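Local coordinates for ecdysteroid-phosphate phosphatase (Bombyx mori, PDB 3C7T), which removes the phosphate from inactive ecdysteroid phosphates to release active ecdysteroids, and also acts as a protein tyrosine phosphatase, at residues 4-9 against 184-189; 74-79 against 103-108; 113-118 against 147-152. All coordinates share one frame; numbering follows the deposited sequence. Where two conformers were deposited one is given.

Contact 1: 4-9 against 184-189; sequences RRWVFA and GGNVIF
G184 and G185 meet the side chain of R5 where two parallel strands of the central sheet, 5-11 and 187-191, begin to pair. The carbonyl oxygen G184 O lies 3.3 Å from R5 CD, and G185 O accepts a hydrogen bond from R5 NH1 at 2.8 Å. G185 O sits at the edge of the guanidinium, close to its plane, with NH1 nearly along the C=O axis. T180 OG1 and V177 O, beyond the two segments, also bond this guanidinium. Replacing R5 by a leucine would probably leave G185 O, T180 OG1 and V177 O without this partner and the loop before strand 187-191 less firmly tied to strand 5-11.

N186 does with its side chain what a strand would do with its backbone. Its first torsion (chi1 -64°) sets CG beside the backbone N. N186 OD1 takes the N-H of W6 N at 2.8 Å, the donor standing above the amide plane. The amide lies at the indole edge, the two planes 80° apart, while ND2 bonds S81 O.

From V187 onward regular parallel pairing takes over. V187 N bonds W6 O, V187 O receives F8 N, and F189 N reaches F8 O at 2.9 Å. V187 and V7 run alongside one another in the same direction, on the face where helix 193-204 packs against V7. I188 turns to the other face, its CG1 3.7 Å from F8 CB. The ring of F189 returns to the side of V7, CE2 lying 3.7 Å from V7 CG1.

Both strands run on to the tungstate pocket: R11 ends one, with the phosphohistidine residue H12 next to it, and H192 follows the other. The chemistry implies a join of three backbone bonds supplemented by two that use side chains, N186 OD1 standing in for a backbone acceptor and R5 tying down the preceding loop.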
ATOM      1  N   ARG A   4       9.758  15.671 -28.833  1.00 37.91           N
ATOM      2  CA  ARG A   4      10.199  15.933 -27.429  1.00 37.37           C
ATOM      3  C   ARG A   4      10.311  14.661 -26.573  1.00 36.51           C
ATOM      4  O   ARG A   4       9.739  13.617 -26.907  1.00 37.19           O
ATOM      5  CB  ARG A   4       9.336  17.025 -26.767  1.00 37.79           C
ATOM      6  CG  ARG A   4      10.053  18.382 -26.746  1.00 39.58           C
ATOM      7  CD  ARG A   4       9.125  19.589 -26.890  1.00 42.33           C
ATOM      8  NE  ARG A   4       8.257  19.778 -25.728  1.00 43.34           N
ATOM      9  CZ  ARG A   4       8.476  20.644 -24.738  1.00 44.41           C
ATOM     10  NH1 ARG A   4       9.552  21.429 -24.738  1.00 44.15           N
ATOM     11  NH2 ARG A   4       7.606  20.726 -23.738  1.00 44.53           N
ATOM     12  N   ARG A   5      11.060  14.778 -25.481  1.00 34.13           N
ATOM     13  CA  ARG A   5      11.505  13.669 -24.654  1.00 32.69           C
ATOM     14  C   ARG A   5      11.059  13.950 -23.213  1.00 31.14           C
ATOM     15  O   ARG A   5      10.880  15.113 -22.855  1.00 30.95           O
ATOM     16  CB  ARG A   5      13.030  13.664 -24.705  1.00 32.63           C
ATOM     17  CG  ARG A   5      13.713  12.461 -24.152  1.00 33.37           C
ATOM     18  CD  ARG A   5      15.025  12.244 -24.869  1.00 30.22           C
ATOM     19  NE  ARG A   5      16.112  13.102 -24.437  1.00 29.86           N
ATOM     20  CZ  ARG A   5      17.162  12.676 -23.749  1.00 27.44           C
ATOM     21  NH1 ARG A   5      17.253  11.407 -23.396  1.00 27.43           N
ATOM     22  NH2 ARG A   5      18.130  13.517 -23.421  1.00 31.29           N
ATOM     23  N   TRP A   6      10.893  12.905 -22.398  1.00 29.39           N
ATOM     24  CA  TRP A   6      10.609  13.075 -20.959  1.00 28.05           C
ATOM     25  C   TRP A   6      11.838  12.821 -20.085  1.00 26.55           C
ATOM     26  O   TRP A   6      12.601  11.886 -20.304  1.00 26.15           O
ATOM     27  CB  TRP A   6       9.545  12.090 -20.478  1.00 27.85           C
ATOM     28  CG  TRP A   6       8.167  12.205 -21.037  1.00 28.70           C
ATOM     29  CD1 TRP A   6       7.653  11.515 -22.093  1.00 29.23           C
ATOM     30  CD2 TRP A   6       7.104  13.003 -20.518  1.00 29.02           C
ATOM     31  NE1 TRP A   6       6.328  11.857 -22.287  1.00 28.46           N
ATOM     32  CE2 TRP A   6       5.968  12.769 -21.329  1.00 29.77           C
ATOM     33  CE3 TRP A   6       7.000  13.909 -19.451  1.00 28.84           C
ATOM     34  CZ2 TRP A   6       4.739  13.407 -21.102  1.00 28.96           C
ATOM     35  CZ3 TRP A   6       5.777  14.536 -19.221  1.00 29.77           C
ATOM     36  CH2 TRP A   6       4.666  14.286 -20.050  1.00 29.72           C
ATOM     37  N   VAL A   7      12.005  13.647 -19.063  1.00 25.13           N
ATOM     38  CA  VAL A   7      12.950  13.340 -17.995  1.00 23.40           C
ATOM     39  C   VAL A   7      12.164  13.436 -16.677  1.00 22.31           C
ATOM     40  O   VAL A   7      11.472  14.434 -16.417  1.00 21.59           O
ATOM     41  CB  VAL A   7      14.177  14.278 -18.006  1.00 23.53           C
ATOM     42  CG1 VAL A   7      15.070  14.008 -16.812  1.00 24.33           C
ATOM     43  CG2 VAL A   7      14.975  14.109 -19.323  1.00 22.69           C
ATOM     44  N   PHE A   8      12.263  12.376 -15.876  1.00 21.33           N
ATOM     45  CA  PHE A   8      11.483  12.266 -14.642  1.00 19.88           C
ATOM     46  C   PHE A   8      12.392  12.206 -13.445  1.00 19.41           C
ATOM     47  O   PHE A   8      13.543  11.779 -13.556  1.00 19.27           O
ATOM     48  CB  PHE A   8      10.646  10.982 -14.670  1.00 20.43           C
ATOM     49  CG  PHE A   8       9.629  10.950 -15.759  1.00 21.06           C
ATOM     50  CD1 PHE A   8       8.569  11.847 -15.762  1.00 21.58           C
ATOM     51  CD2 PHE A   8       9.718  10.011 -16.771  1.00 23.50           C
ATOM     52  CE1 PHE A   8       7.609  11.799 -16.757  1.00 21.71           C
ATOM     53  CE2 PHE A   8       8.756   9.959 -17.783  1.00 23.52           C
ATOM     54  CZ  PHE A   8       7.712  10.851 -17.774  1.00 23.36           C
ATOM     55  N   ALA A   9      11.869  12.610 -12.286  1.00 19.73           N
ATOM     56  CA  ALA A   9      12.604  12.454 -11.030  1.00 18.71           C
ATOM     57  C   ALA A   9      11.595  11.916 -10.029  1.00 18.82           C
ATOM     58  O   ALA A   9      10.444  12.381  -9.970  1.00 17.54           O
ATOM     59  CB  ALA A   9      13.161  13.762 -10.539  1.00 19.83           C
ATOM     60  N   GLY A 184      17.617   9.293 -27.666  1.00 37.26           N
ATOM     61  CA  GLY A 184      16.338  10.005 -27.521  1.00 35.51           C
ATOM     62  C   GLY A 184      15.297   9.301 -26.669  1.00 34.45           C
ATOM     63  O   GLY A 184      14.111   9.656 -26.706  1.00 34.37           O
ATOM     64  N   GLY A 185      15.730   8.301 -25.909  1.00 33.02           N
ATOM     65  CA  GLY A 185      14.832   7.611 -24.984  1.00 30.87           C
ATOM     66  C   GLY A 185      14.536   8.441 -23.737  1.00 29.51           C
ATOM     67  O   GLY A 185      15.308   9.346 -23.392  1.00 29.51           O
ATOM     68  N   ASN A 186      13.414   8.122 -23.080  1.00 27.90           N
ATOM     69  CA  ASN A 186      12.980   8.781 -21.838  1.00 26.49           C
ATOM     70  C   ASN A 186      13.862   8.373 -20.667  1.00 25.41           C
ATOM     71  O   ASN A 186      14.400   7.263 -20.641  1.00 25.46           O
ATOM     72  CB  ASN A 186      11.482   8.518 -21.556  1.00 26.58           C
ATOM     73  CG  ASN A 186      10.561   9.123 -22.628  1.00 26.31           C
ATOM     74  OD1 ASN A 186      10.852  10.180 -23.193  1.00 25.93           O
ATOM     75  ND2 ASN A 186       9.448   8.454 -22.903  1.00 26.94           N
ATOM     76  N   VAL A 187      14.036   9.292 -19.717  1.00 24.44           N
ATOM     77  CA  VAL A 187      14.978   9.119 -18.607  1.00 23.58           C
ATOM     78  C   VAL A 187      14.234   9.284 -17.272  1.00 23.25           C
ATOM     79  O   VAL A 187      13.332  10.110 -17.165  1.00 23.65           O
ATOM     80  CB  VAL A 187      16.099  10.164 -18.668  1.00 23.50           C
ATOM     81  CG1 VAL A 187      17.095  10.018 -17.499  1.00 22.56           C
ATOM     82  CG2 VAL A 187      16.844  10.066 -19.979  1.00 24.22           C
ATOM     83  N   ILE A 188      14.642   8.497 -16.279  1.00 22.41           N
ATOM     84  CA  ILE A 188      14.176   8.670 -14.889  1.00 21.61           C
ATOM     85  C   ILE A 188      15.331   8.596 -13.885  1.00 21.37           C
ATOM     86  O   ILE A 188      16.204   7.719 -13.974  1.00 22.07           O
ATOM     87  CB  ILE A 188      13.011   7.726 -14.511  1.00 21.85           C
ATOM     88  CG1 ILE A 188      12.400   8.145 -13.153  1.00 21.88           C
ATOM     89  CG2 ILE A 188      13.436   6.256 -14.530  1.00 21.48           C
ATOM     90  CD1 ILE A 188      11.014   7.547 -12.862  1.00 20.38           C
ATOM     91  N   PHE A 189      15.338   9.565 -12.976  1.00 20.31           N
ATOM     92  CA  PHE A 189      16.295   9.630 -11.867  1.00 20.33           C
ATOM     93  C   PHE A 189      15.518   9.282 -10.600  1.00 20.37           C
ATOM     94  O   PHE A 189      14.560   9.983 -10.256  1.00 21.07           O
ATOM     95  CB  PHE A 189      16.839  11.042 -11.706  1.00 19.52           C
ATOM     96  CG  PHE A 189      17.627  11.539 -12.903  1.00 20.31           C
ATOM     97  CD1 PHE A 189      18.795  10.883 -13.299  1.00 21.47           C
ATOM     98  CD2 PHE A 189      17.197  12.663 -13.595  1.00 21.64           C
ATOM     99  CE1 PHE A 189      19.536  11.345 -14.393  1.00 21.48           C
ATOM    100  CE2 PHE A 189      17.930  13.149 -14.701  1.00 21.74           C
ATOM    101  CZ  PHE A 189      19.089  12.468 -15.099  1.00 23.84           C
TER

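Contact 2: 74-79 against 103-108; sequences GMRMAG and GLRADP
R76 and R105 bring two guanidinium groups face to face where the C-terminal ends of helices 62-77 and 91-104 meet, away from the active site. The contact joins two helices of the histidine phosphatase domain at their ends, and M77 alongside packs on L42 of the second subunit.

Both hydrogen bonds across the contact come from R76. Its side chain leaves the helix with CG anti to the backbone N (chi1 173°) and bends at chi3. Its NE and NH2 grip one acceptor side-on, the carbonyl oxygen G103 O, at 2.8 Å from R76 NE and 2.7 Å from R76 NH2. That oxygen lies within 2° of the guanidinium plane, and both nitrogens lie in the plane of the carbonyl. L104 O is also near the edge of the group, 3.3 Å from R76 CD.

Stacking comes next. The R105 chain is extended from CG to NE and crosses R76 at a slant, and R105 NE stands over the centre of the R76 guanidinium, 3.6 Å from R76 CZ. The two planes are only 10° apart, with the guanidinium centres separated by 4.1 Å. R105 is the C-prime residue of the Schellman motif that ends helix 91-104, and its backbone has positive phi.

Apolar contact is slight: L104 CD1 packs against M75 CB at 3.9 Å.

Two like charges would normally repel at this distance. Here the edge of R76 is turned to G103 O, which it bonds, and to L104 O, where the end of helix 91-104 would carry partial negative charge, and this probably offsets part of the cost of stacking one arginine on another.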
ATOM      1  N   GLY A  74       1.183   3.634 -13.700  1.00 19.86           N
ATOM      2  CA  GLY A  74       0.554   4.862 -14.164  1.00 20.17           C
ATOM      3  C   GLY A  74       1.227   5.354 -15.433  1.00 21.48           C
ATOM      4  O   GLY A  74       0.545   5.850 -16.350  1.00 20.62           O
ATOM      5  N   MET A  75       2.549   5.183 -15.488  1.00 21.64           N
ATOM      6  CA  MET A  75       3.331   5.531 -16.674  1.00 24.32           C
ATOM      7  C   MET A  75       2.915   4.629 -17.846  1.00 23.56           C
ATOM      8  O   MET A  75       2.673   5.123 -18.951  1.00 24.39           O
ATOM      9  CB  MET A  75       4.836   5.423 -16.363  1.00 24.49           C
ATOM     10  CG  MET A  75       5.690   6.379 -17.217  1.00 29.46           C
ATOM     11  SD  MET A  75       5.624   8.071 -16.608  0.50 29.63           S
ATOM     12  CE  MET A  75       6.857   8.073 -15.286  0.50 28.19           C
ATOM     13  N   ARG A  76       2.813   3.317 -17.588  1.00 23.48           N
ATOM     14  CA  ARG A  76       2.362   2.334 -18.581  1.00 23.16           C
ATOM     15  C   ARG A  76       0.960   2.681 -19.098  1.00 23.96           C
ATOM     16  O   ARG A  76       0.703   2.632 -20.306  1.00 23.59           O
ATOM     17  CB  ARG A  76       2.402   0.907 -17.992  1.00 24.03           C
ATOM     18  CG  ARG A  76       1.794  -0.217 -18.892  1.00 24.86           C
ATOM     19  CD  ARG A  76       2.255  -1.601 -18.476  1.00 27.47           C
ATOM     20  NE  ARG A  76       2.136  -1.855 -17.037  1.00 29.45           N
ATOM     21  CZ  ARG A  76       1.075  -2.391 -16.423  1.00 30.08           C
ATOM     22  NH1 ARG A  76      -0.016  -2.760 -17.109  1.00 30.06           N
ATOM     23  NH2 ARG A  76       1.113  -2.572 -15.104  1.00 30.39           N
ATOM     24  N   MET A  77       0.050   3.047 -18.197  1.00 24.24           N
ATOM     25  CA  MET A  77      -1.303   3.429 -18.619  1.00 24.57           C
ATOM     26  C   MET A  77      -1.347   4.653 -19.493  1.00 25.24           C
ATOM     27  O   MET A  77      -2.237   4.782 -20.344  1.00 25.09           O
ATOM     28  CB  MET A  77      -2.162   3.667 -17.413  1.00 24.46           C
ATOM     29  CG  MET A  77      -2.469   2.387 -16.762  1.00 27.12           C
ATOM     30  SD  MET A  77      -3.091   2.648 -15.132  1.00 33.81           S
ATOM     31  CE  MET A  77      -3.581   0.946 -14.850  1.00 34.28           C
ATOM     32  N   ALA A  78      -0.404   5.558 -19.275  1.00 25.42           N
ATOM     33  CA  ALA A  78      -0.327   6.801 -20.037  1.00 26.59           C
ATOM     34  C   ALA A  78       0.407   6.627 -21.376  1.00 26.71           C
ATOM     35  O   ALA A  78       0.582   7.588 -22.125  1.00 27.07           O
ATOM     36  CB  ALA A  78       0.332   7.870 -19.200  1.00 27.33           C
ATOM     37  N   GLY A  79       0.827   5.395 -21.661  1.00 26.77           N
ATOM     38  CA  GLY A  79       1.582   5.074 -22.880  1.00 26.58           C
ATOM     39  C   GLY A  79       3.004   5.582 -22.900  1.00 27.19           C
ATOM     40  O   GLY A  79       3.608   5.726 -23.974  1.00 27.35           O
ATOM     41  N   GLY A 103       6.022  -2.178 -12.224  1.00 20.89           N
ATOM     42  CA  GLY A 103       4.716  -1.584 -12.543  1.00 21.10           C
ATOM     43  C   GLY A 103       4.629  -1.245 -14.023  1.00 20.92           C
ATOM     44  O   GLY A 103       3.582  -1.466 -14.684  1.00 21.40           O
ATOM     45  N   LEU A 104       5.736  -0.722 -14.543  1.00 22.03           N
ATOM     46  CA  LEU A 104       5.896  -0.371 -15.957  1.00 22.71           C
ATOM     47  C   LEU A 104       5.867  -1.582 -16.906  1.00 23.02           C
ATOM     48  O   LEU A 104       5.576  -1.441 -18.095  1.00 23.10           O
ATOM     49  CB  LEU A 104       7.204   0.414 -16.141  1.00 23.01           C
ATOM     50  CG  LEU A 104       7.521   1.135 -17.453  1.00 25.07           C
ATOM     51  CD1 LEU A 104       6.403   2.118 -17.834  1.00 28.20           C
ATOM     52  CD2 LEU A 104       8.863   1.843 -17.381  1.00 27.97           C
ATOM     53  N   ARG A 105       6.131  -2.768 -16.374  1.00 22.98           N
ATOM     54  CA  ARG A 105       6.381  -3.957 -17.189  1.00 23.58           C
ATOM     55  C   ARG A 105       7.455  -3.678 -18.237  1.00 24.13           C
ATOM     56  O   ARG A 105       7.337  -4.080 -19.395  1.00 24.40           O
ATOM     57  CB  ARG A 105       5.080  -4.473 -17.816  1.00 23.03           C
ATOM     58  CG  ARG A 105       4.129  -5.022 -16.786  1.00 23.43           C
ATOM     59  CD  ARG A 105       2.796  -5.481 -17.387  1.00 27.23           C
ATOM     60  NE  ARG A 105       1.872  -5.864 -16.313  1.00 27.41           N
ATOM     61  CZ  ARG A 105       0.678  -6.436 -16.490  1.00 29.56           C
ATOM     62  NH1 ARG A 105       0.207  -6.696 -17.708  1.00 29.32           N
ATOM     63  NH2 ARG A 105      -0.067  -6.736 -15.434  1.00 31.46           N
ATOM     64  N   ALA A 106       8.516  -2.995 -17.809  1.00 24.21           N
ATOM     65  CA  ALA A 106       9.636  -2.689 -18.674  1.00 25.30           C
ATOM     66  C   ALA A 106      10.276  -3.998 -19.146  1.00 25.96           C
ATOM     67  O   ALA A 106      10.177  -5.036 -18.463  1.00 25.64           O
ATOM     68  CB  ALA A 106      10.654  -1.845 -17.925  1.00 25.04           C
ATOM     69  N   ASP A 107      10.910  -3.941 -20.317  1.00 26.44           N
ATOM     70  CA  ASP A 107      11.669  -5.064 -20.853  1.00 28.11           C
ATOM     71  C   ASP A 107      12.830  -5.345 -19.891  1.00 27.66           C
ATOM     72  O   ASP A 107      13.378  -4.414 -19.320  1.00 27.80           O
ATOM     73  CB  ASP A 107      12.198  -4.697 -22.242  1.00 28.18           C
ATOM     74  CG  ASP A 107      12.773  -5.882 -22.990  1.00 31.58           C
ATOM     75  OD1 ASP A 107      11.986  -6.740 -23.453  1.00 34.52           O
ATOM     76  OD2 ASP A 107      14.009  -5.949 -23.138  1.00 33.87           O
ATOM     77  N   PRO A 108      13.167  -6.629 -19.661  1.00 28.04           N
ATOM     78  CA  PRO A 108      14.340  -6.999 -18.858  1.00 28.12           C
ATOM     79  C   PRO A 108      15.644  -6.328 -19.295  1.00 28.17           C
ATOM     80  O   PRO A 108      16.586  -6.265 -18.521  1.00 28.23           O
ATOM     81  CB  PRO A 108      14.450  -8.522 -19.072  1.00 28.57           C
ATOM     82  CG  PRO A 108      13.518  -8.841 -20.234  1.00 28.56           C
ATOM     83  CD  PRO A 108      12.424  -7.825 -20.112  1.00 28.03           C
TER

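Contact 3: 113-118 against 147-152; sequences KVEPGL and MTYKPY
K113 lays its aliphatic chain across the ring of Y149, a CH-pi contact that fastens a loop to strand 112-114, an outermost strand of the central sheet in this histidine phosphatase domain. The two side chains cross at about a right angle. K113 CB stands over the ring centre, 3.6 Å from the centroid of Y149 and 6° off the normal, while CD reaches the rim at CD1 and CE1. On the opposite face lies P151 N, offset toward the rim, and V114 O meets the ring edge in plane, 3.4 Å from Y149 CE2. The ring is therefore bordered on both faces and along one edge.

E115 approaches the hydroxyl end of the same ring, its carboxylate plane turned 83° from the ring plane. CG is anti to the backbone N (chi1 179°), and a bend at chi2 carries the acid toward the loop. E115 OE1 accepts two bonds: Y149 OH donates at 2.7 Å to its anti lone pair, and Y152 N donates at 2.8 Å from the syn side. V153 N also bonds OE2, and the OH of Y152 is held by D179. Several donors around the buried acid would probably favour its charged form.

P116 CD and P151 CB touch at 3.6 Å beside it. E115 OE2 turns back to its own segment, its anti lone pair accepting the bond from G117 N at 2.8 Å.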
ATOM      1  N   LYS A 113      20.719   1.663 -13.439  1.00 22.67           N
ATOM      2  CA  LYS A 113      22.082   2.171 -13.404  1.00 22.93           C
ATOM      3  C   LYS A 113      22.311   2.889 -12.080  1.00 23.11           C
ATOM      4  O   LYS A 113      21.760   3.969 -11.857  1.00 22.62           O
ATOM      5  CB  LYS A 113      22.307   3.134 -14.572  1.00 22.85           C
ATOM      6  CG  LYS A 113      22.138   2.482 -15.963  1.00 23.62           C
ATOM      7  CD  LYS A 113      22.429   3.468 -17.087  1.00 27.61           C
ATOM      8  CE  LYS A 113      21.529   3.229 -18.304  1.00 30.81           C
ATOM      9  NZ  LYS A 113      21.442   1.788 -18.685  1.00 30.86           N
ATOM     10  N   VAL A 114      23.132   2.293 -11.217  1.00 23.19           N
ATOM     11  CA  VAL A 114      23.345   2.814  -9.866  1.00 23.40           C
ATOM     12  C   VAL A 114      24.394   3.916  -9.967  1.00 24.08           C
ATOM     13  O   VAL A 114      25.549   3.672 -10.358  1.00 23.53           O
ATOM     14  CB  VAL A 114      23.747   1.687  -8.878  1.00 23.70           C
ATOM     15  CG1 VAL A 114      24.240   2.255  -7.535  1.00 22.94           C
ATOM     16  CG2 VAL A 114      22.573   0.733  -8.666  1.00 23.80           C
ATOM     17  N   GLU A 115      23.958   5.130  -9.647  1.00 23.65           N
ATOM     18  CA  GLU A 115      24.734   6.339  -9.858  1.00 24.40           C
ATOM     19  C   GLU A 115      24.951   7.056  -8.527  1.00 24.91           C
ATOM     20  O   GLU A 115      24.027   7.675  -7.994  1.00 25.18           O
ATOM     21  CB  GLU A 115      23.985   7.251 -10.826  1.00 24.18           C
ATOM     22  CG  GLU A 115      24.697   8.563 -11.103  1.00 24.42           C
ATOM     23  CD  GLU A 115      26.173   8.347 -11.422  1.00 28.16           C
ATOM     24  OE1 GLU A 115      26.471   7.685 -12.452  1.00 28.37           O
ATOM     25  OE2 GLU A 115      27.017   8.825 -10.637  1.00 28.29           O
ATOM     26  N   PRO A 116      26.161   6.954  -7.957  1.00 25.23           N
ATOM     27  CA  PRO A 116      26.445   7.683  -6.709  1.00 24.89           C
ATOM     28  C   PRO A 116      26.294   9.208  -6.831  1.00 24.32           C
ATOM     29  O   PRO A 116      26.102   9.903  -5.821  1.00 25.60           O
ATOM     30  CB  PRO A 116      27.893   7.272  -6.388  1.00 25.25           C
ATOM     31  CG  PRO A 116      28.052   5.946  -7.109  1.00 25.12           C
ATOM     32  CD  PRO A 116      27.301   6.114  -8.380  1.00 24.95           C
ATOM     33  N   GLY A 117      26.325   9.728  -8.053  1.00 24.81           N
ATOM     34  CA  GLY A 117      26.079  11.155  -8.264  1.00 24.58           C
ATOM     35  C   GLY A 117      24.736  11.570  -7.689  1.00 24.33           C
ATOM     36  O   GLY A 117      24.570  12.705  -7.263  1.00 24.81           O
ATOM     37  N   LEU A 118      23.792  10.628  -7.656  1.00 23.29           N
ATOM     38  CA  LEU A 118      22.434  10.885  -7.180  1.00 23.23           C
ATOM     39  C   LEU A 118      22.256  10.766  -5.665  1.00 23.21           C
ATOM     40  O   LEU A 118      21.171  11.068  -5.151  1.00 22.65           O
ATOM     41  CB  LEU A 118      21.446   9.949  -7.916  1.00 22.74           C
ATOM     42  CG  LEU A 118      21.364  10.104  -9.449  1.00 23.94           C
ATOM     43  CD1 LEU A 118      20.387   9.089  -9.998  1.00 24.66           C
ATOM     44  CD2 LEU A 118      20.973  11.532  -9.863  1.00 23.46           C
ATOM     45  N   MET A 147      25.087  -4.338 -14.584  1.00 31.91           N
ATOM     46  CA  MET A 147      26.421  -4.784 -14.124  1.00 33.51           C
ATOM     47  C   MET A 147      27.594  -4.082 -14.820  1.00 33.93           C
ATOM     48  O   MET A 147      28.690  -3.973 -14.263  1.00 33.82           O
ATOM     49  CB  MET A 147      26.568  -6.298 -14.327  1.00 34.05           C
ATOM     50  CG  MET A 147      25.770  -7.141 -13.353  1.00 37.07           C
ATOM     51  SD  MET A 147      26.199  -6.704 -11.665  1.00 43.38           S
ATOM     52  CE  MET A 147      26.123  -8.338 -10.931  1.00 43.41           C
ATOM     53  N   THR A 148      27.365  -3.618 -16.041  1.00 34.05           N
ATOM     54  CA  THR A 148      28.423  -2.988 -16.816  1.00 34.55           C
ATOM     55  C   THR A 148      28.295  -1.468 -16.822  1.00 34.12           C
ATOM     56  O   THR A 148      28.888  -0.784 -17.656  1.00 34.74           O
ATOM     57  CB  THR A 148      28.483  -3.543 -18.253  1.00 34.74           C
ATOM     58  OG1 THR A 148      27.220  -3.336 -18.899  1.00 36.19           O
ATOM     59  CG2 THR A 148      28.803  -5.042 -18.239  1.00 35.43           C
ATOM     60  N   TYR A 149      27.542  -0.924 -15.875  1.00 32.96           N
ATOM     61  CA  TYR A 149      27.423   0.519 -15.803  1.00 32.21           C
ATOM     62  C   TYR A 149      28.637   1.151 -15.114  1.00 32.09           C
ATOM     63  O   TYR A 149      29.020   0.745 -14.020  1.00 31.93           O
ATOM     64  CB  TYR A 149      26.127   0.926 -15.093  1.00 30.97           C
ATOM     65  CG  TYR A 149      25.969   2.419 -14.983  1.00 29.62           C
ATOM     66  CD1 TYR A 149      25.846   3.211 -16.123  1.00 28.55           C
ATOM     67  CD2 TYR A 149      25.958   3.047 -13.737  1.00 27.98           C
ATOM     68  CE1 TYR A 149      25.706   4.597 -16.026  1.00 27.95           C
ATOM     69  CE2 TYR A 149      25.812   4.432 -13.633  1.00 28.49           C
ATOM     70  CZ  TYR A 149      25.688   5.195 -14.778  1.00 27.85           C
ATOM     71  OH  TYR A 149      25.538   6.557 -14.682  1.00 27.43           O
ATOM     72  N   LYS A 150      29.232   2.152 -15.755  1.00 32.81           N
ATOM     73  CA  LYS A 150      30.341   2.898 -15.152  1.00 33.44           C
ATOM     74  C   LYS A 150      29.845   4.294 -14.736  1.00 33.00           C
ATOM     75  O   LYS A 150      29.510   5.112 -15.594  1.00 32.54           O
ATOM     76  CB  LYS A 150      31.548   2.955 -16.105  1.00 34.41           C
ATOM     77  CG  LYS A 150      32.272   1.597 -16.265  1.00 36.83           C
ATOM     78  CD  LYS A 150      33.006   1.462 -17.599  1.00 40.55           C
ATOM     79  CE  LYS A 150      33.350  -0.002 -17.929  1.00 41.62           C
ATOM     80  NZ  LYS A 150      32.142  -0.841 -18.277  1.00 42.09           N
ATOM     81  N   PRO A 151      29.738   4.543 -13.410  1.00 33.04           N
ATOM     82  CA  PRO A 151      29.124   5.765 -12.878  1.00 32.71           C
ATOM     83  C   PRO A 151      29.838   7.051 -13.260  1.00 32.45           C
ATOM     84  O   PRO A 151      31.065   7.063 -13.383  1.00 31.82           O
ATOM     85  CB  PRO A 151      29.204   5.575 -11.355  1.00 32.81           C
ATOM     86  CG  PRO A 151      29.384   4.120 -11.154  1.00 33.69           C
ATOM     87  CD  PRO A 151      30.183   3.649 -12.328  1.00 33.52           C
ATOM     88  N   TYR A 152      29.065   8.124 -13.421  1.00 32.17           N
ATOM     89  CA  TYR A 152      29.620   9.452 -13.686  1.00 32.33           C
ATOM     90  C   TYR A 152      30.390  10.033 -12.514  1.00 33.07           C
ATOM     91  O   TYR A 152      31.342  10.796 -12.707  1.00 32.12           O
ATOM     92  CB  TYR A 152      28.528  10.433 -14.104  1.00 31.73           C
ATOM     93  CG  TYR A 152      27.831  10.041 -15.372  1.00 31.70           C
ATOM     94  CD1 TYR A 152      28.535   9.955 -16.583  1.00 32.46           C
ATOM     95  CD2 TYR A 152      26.468   9.759 -15.378  1.00 31.34           C
ATOM     96  CE1 TYR A 152      27.885   9.582 -17.764  1.00 32.91           C
ATOM     97  CE2 TYR A 152      25.816   9.397 -16.546  1.00 31.11           C
ATOM     98  CZ  TYR A 152      26.530   9.317 -17.733  1.00 32.13           C
ATOM     99  OH  TYR A 152      25.887   8.963 -18.873  1.00 33.71           O
TER

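How the contacts relate
Contact 1 joins the first strand of the central sheet to one that comes much later in the chain, and contacts 2 and 3 both fall between its two segments, one after the other. Its centre is about 14 Å from the centre of contact 2 and about 17 Å from that of contact 3. F8 touches M75, in one of that residue's two conformers, toward the helices of contact 2, and F189 touches L118 toward contact 3, which lies on the same sheet. Contacts 2 and 3 do not meet, their nearest atoms being about 9 Å apart, though strand 112-114 is the next strand after helix 91-104. Together they illustrate alpha/beta construction: a central strand pair, helix ends on one flank, and a loop fixed at the sheet's outer strand.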